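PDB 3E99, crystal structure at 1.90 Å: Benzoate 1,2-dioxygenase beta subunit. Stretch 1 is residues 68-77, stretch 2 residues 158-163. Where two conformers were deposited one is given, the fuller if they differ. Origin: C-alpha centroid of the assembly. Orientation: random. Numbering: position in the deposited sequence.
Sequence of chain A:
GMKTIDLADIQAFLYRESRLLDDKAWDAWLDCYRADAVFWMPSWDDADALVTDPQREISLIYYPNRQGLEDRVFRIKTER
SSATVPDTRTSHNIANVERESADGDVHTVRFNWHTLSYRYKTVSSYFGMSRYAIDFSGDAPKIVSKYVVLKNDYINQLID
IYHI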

# COMPACT_ATOMS: atom_id res chain seq x y z
N GLY A 68 -5.50 29.27 5.02
CA GLY A 68 -5.48 28.55 6.29
C GLY A 68 -4.36 27.52 6.31
O GLY A 68 -3.71 27.33 7.33
N LEU A 69 -4.11 26.88 5.17
CA LEU A 69 -3.04 25.89 5.08
C LEU A 69 -1.67 26.57 5.17
O LEU A 69 -0.75 25.98 5.72
CB LEU A 69 -3.09 25.09 3.78
CG LEU A 69 -4.15 24.00 3.66
CD1 LEU A 69 -4.07 23.36 2.29
CD2 LEU A 69 -3.99 22.97 4.78
N GLU A 70 -1.56 27.76 4.57
CA GLU A 70 -0.31 28.54 4.61
C GLU A 70 0.00 28.88 6.04
O GLU A 70 1.14 28.78 6.50
CB GLU A 70 -0.43 29.81 3.77
CG GLU A 70 -0.54 29.54 2.23
CD GLU A 70 -1.12 30.70 1.47
OE1 GLU A 70 -0.91 31.85 1.87
OE2 GLU A 70 -1.83 30.46 0.48
N ASP A 71 -1.01 29.34 6.76
CA ASP A 71 -0.77 29.69 8.16
C ASP A 71 -0.37 28.47 8.98
O ASP A 71 0.46 28.56 9.86
CB ASP A 71 -1.99 30.37 8.76
CG ASP A 71 -2.40 31.63 8.00
OD1 ASP A 71 -1.53 32.34 7.42
OD2 ASP A 71 -3.60 31.93 7.99
N ARG A 72 -0.97 27.34 8.71
CA ARG A 72 -0.64 26.13 9.44
C ARG A 72 0.81 25.70 9.14
O ARG A 72 1.53 25.29 10.03
CB ARG A 72 -1.62 25.02 9.10
CG ARG A 72 -1.55 23.84 10.03
CD ARG A 72 -2.62 22.81 9.66
NE ARG A 72 -3.85 22.96 10.44
CZ ARG A 72 -4.30 22.09 11.35
NH1 ARG A 72 -3.62 20.99 11.65
NH2 ARG A 72 -5.44 22.34 11.98
N VAL A 73 1.21 25.82 7.88
CA VAL A 73 2.62 25.53 7.51
C VAL A 73 3.56 26.50 8.23
O VAL A 73 4.63 26.09 8.66
CB VAL A 73 2.81 25.59 5.96
CG1 VAL A 73 4.26 25.84 5.57
CG2 VAL A 73 2.24 24.34 5.28
N PHE A 74 3.17 27.77 8.38
CA PHE A 74 3.97 28.72 9.12
C PHE A 74 4.15 28.21 10.55
O PHE A 74 5.25 28.27 11.06
CB PHE A 74 3.37 30.15 9.17
CG PHE A 74 4.39 31.20 9.61
CD1 PHE A 74 4.61 31.49 10.96
CD2 PHE A 74 5.17 31.84 8.66
CE1 PHE A 74 5.55 32.38 11.32
CE2 PHE A 74 6.10 32.76 9.01
CZ PHE A 74 6.30 33.04 10.34
N ARG A 75 3.06 27.74 11.19
CA ARG A 75 3.15 27.21 12.58
C ARG A 75 4.10 26.00 12.66
O ARG A 75 4.90 25.88 13.58
CB ARG A 75 1.77 26.84 13.17
CG ARG A 75 1.87 26.28 14.62
CD ARG A 75 0.55 25.72 15.23
NE ARG A 75 -0.19 24.77 14.38
CZ ARG A 75 0.19 23.53 14.03
NH1 ARG A 75 1.36 23.00 14.39
NH2 ARG A 75 -0.61 22.79 13.26
N ILE A 76 4.00 25.11 11.69
CA ILE A 76 4.86 23.94 11.65
C ILE A 76 6.33 24.36 11.52
O ILE A 76 7.21 23.84 12.21
CB ILE A 76 4.43 22.97 10.54
CG1 ILE A 76 3.13 22.22 10.98
CG2 ILE A 76 5.56 21.98 10.21
CD1 ILE A 76 2.27 21.76 9.85
N LYS A 77 6.61 25.29 10.61
CA LYS A 77 7.97 25.77 10.45
C LYS A 77 8.48 26.36 11.76
O LYS A 77 9.64 26.10 12.18
CB LYS A 77 8.06 26.80 9.31
CG LYS A 77 7.80 26.28 7.94
CD LYS A 77 8.09 27.38 6.92
CE LYS A 77 7.91 26.93 5.49
NZ LYS A 77 7.98 28.12 4.59
N LEU A 158 -1.42 14.11 18.70
CA LEU A 158 -2.48 14.55 17.82
C LEU A 158 -2.13 14.38 16.33
O LEU A 158 -1.13 13.76 15.96
CB LEU A 158 -2.87 16.00 18.13
N ILE A 159 -2.97 14.92 15.46
CA ILE A 159 -2.81 14.73 14.05
C ILE A 159 -2.57 16.09 13.44
O ILE A 159 -3.21 17.05 13.79
CB ILE A 159 -4.05 14.00 13.42
CG1 ILE A 159 -3.70 13.39 12.08
CG2 ILE A 159 -5.22 14.92 13.24
CD1 ILE A 159 -4.64 12.30 11.62
N ASP A 160 -1.65 16.16 12.51
CA ASP A 160 -1.46 17.38 11.75
C ASP A 160 -1.48 17.08 10.28
O ASP A 160 -1.55 15.91 9.88
CB ASP A 160 -0.13 18.00 12.15
CG ASP A 160 -0.16 19.52 12.11
OD1 ASP A 160 -0.94 20.10 11.33
OD2 ASP A 160 0.60 20.14 12.87
N ILE A 161 -1.41 18.14 9.48
CA ILE A 161 -1.49 18.04 8.03
C ILE A 161 -0.43 17.16 7.39
O ILE A 161 -0.64 16.60 6.31
CB ILE A 161 -1.52 19.46 7.37
CG1 ILE A 161 -0.31 20.31 7.75
CG2 ILE A 161 -2.78 20.19 7.76
CD1 ILE A 161 -0.33 21.64 7.02
N TYR A 162 0.73 17.00 8.04
CA TYR A 162 1.78 16.14 7.48
C TYR A 162 1.56 14.65 7.71
O TYR A 162 2.36 13.81 7.26
CB TYR A 162 3.15 16.56 7.98
CG TYR A 162 3.27 16.68 9.47
CD1 TYR A 162 3.54 15.57 10.26
CD2 TYR A 162 3.18 17.91 10.09
CE1 TYR A 162 3.68 15.68 11.64
CE2 TYR A 162 3.32 18.02 11.47
CZ TYR A 162 3.55 16.92 12.23
OH TYR A 162 3.70 17.11 13.57
N HIS A 163 0.48 14.30 8.41
CA HIS A 163 0.10 12.90 8.63
C HIS A 163 -0.94 12.38 7.65
O HIS A 163 -1.21 11.18 7.63
CB HIS A 163 -0.53 12.70 9.99
CG HIS A 163 0.40 12.87 11.13
ND1 HIS A 163 0.21 13.83 12.08
CD2 HIS A 163 1.51 12.18 11.49
CE1 HIS A 163 1.18 13.75 12.98
NE2 HIS A 163 1.97 12.74 12.66

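Residues 68-77 are helical, as the i to i-4 backbone bonds attest (Ile76 N to Arg72 O, 3.0 Å), and belong to a helix that runs on at both ends; residues 158-163, without regular helix or strand, pack along it. The two stretches bury 308 Å² in total, and their CA atoms come nearest at Arg72 and Ile161, 8.3 Å apart.

Leu69 opens the contact. Its CA-to-CB bond points sideways, but the end of the chain (chi1 m, chi2 t) brings CD2 to 4.3 Å from CG2 of Ile161, a loose apolar contact.

Arg72 points toward the loop and does two jobs. Its aliphatic part packs closely on Ile161, with Arg72 CD 3.2 Å from Ile161 CG2, while its NH1 donates to Asp160 OD1 at 2.8 Å with an N-H...O angle of 148°, forming a salt bridge. The carboxylate oxygen lies at the guanidinium edge, near its plane, where the N-H groups point. Asp160 OD1 also accepts from the backbone N of Ile161 (2.7 Å, 151°), which ties the acid to its own loop.

The next residue, Val73, one turn on from Leu69, contributes CG2, 4.1 Å from Ile161 CD1. Arg75 starts sideways, yet its long side chain reaches Asp160: Arg75 NH2 to Asp160 OD2 is 2.9 Å at 163°, a second salt bridge, supplemented by weak 3.3 Å bonds from Arg75 NH1 to Asp160 OD2 and from Arg75 NH2 to Asp160 OD1. A single buried carboxylate thus answers two arginines, and the charge pairing suits its burial.

Ile76 points toward the loop and completes the apolar side. Its CD1 lies 3.6 Å from Ile161 CG1 and 4.0 Å from Tyr162 CD2, meeting the tyrosine ring at its edge. Ile161, itself pointing toward the helix, gives up 89 Å², the largest share of any residue here; its branched hydrocarbon chain touches Leu69, Arg72, Val73 and Ile76.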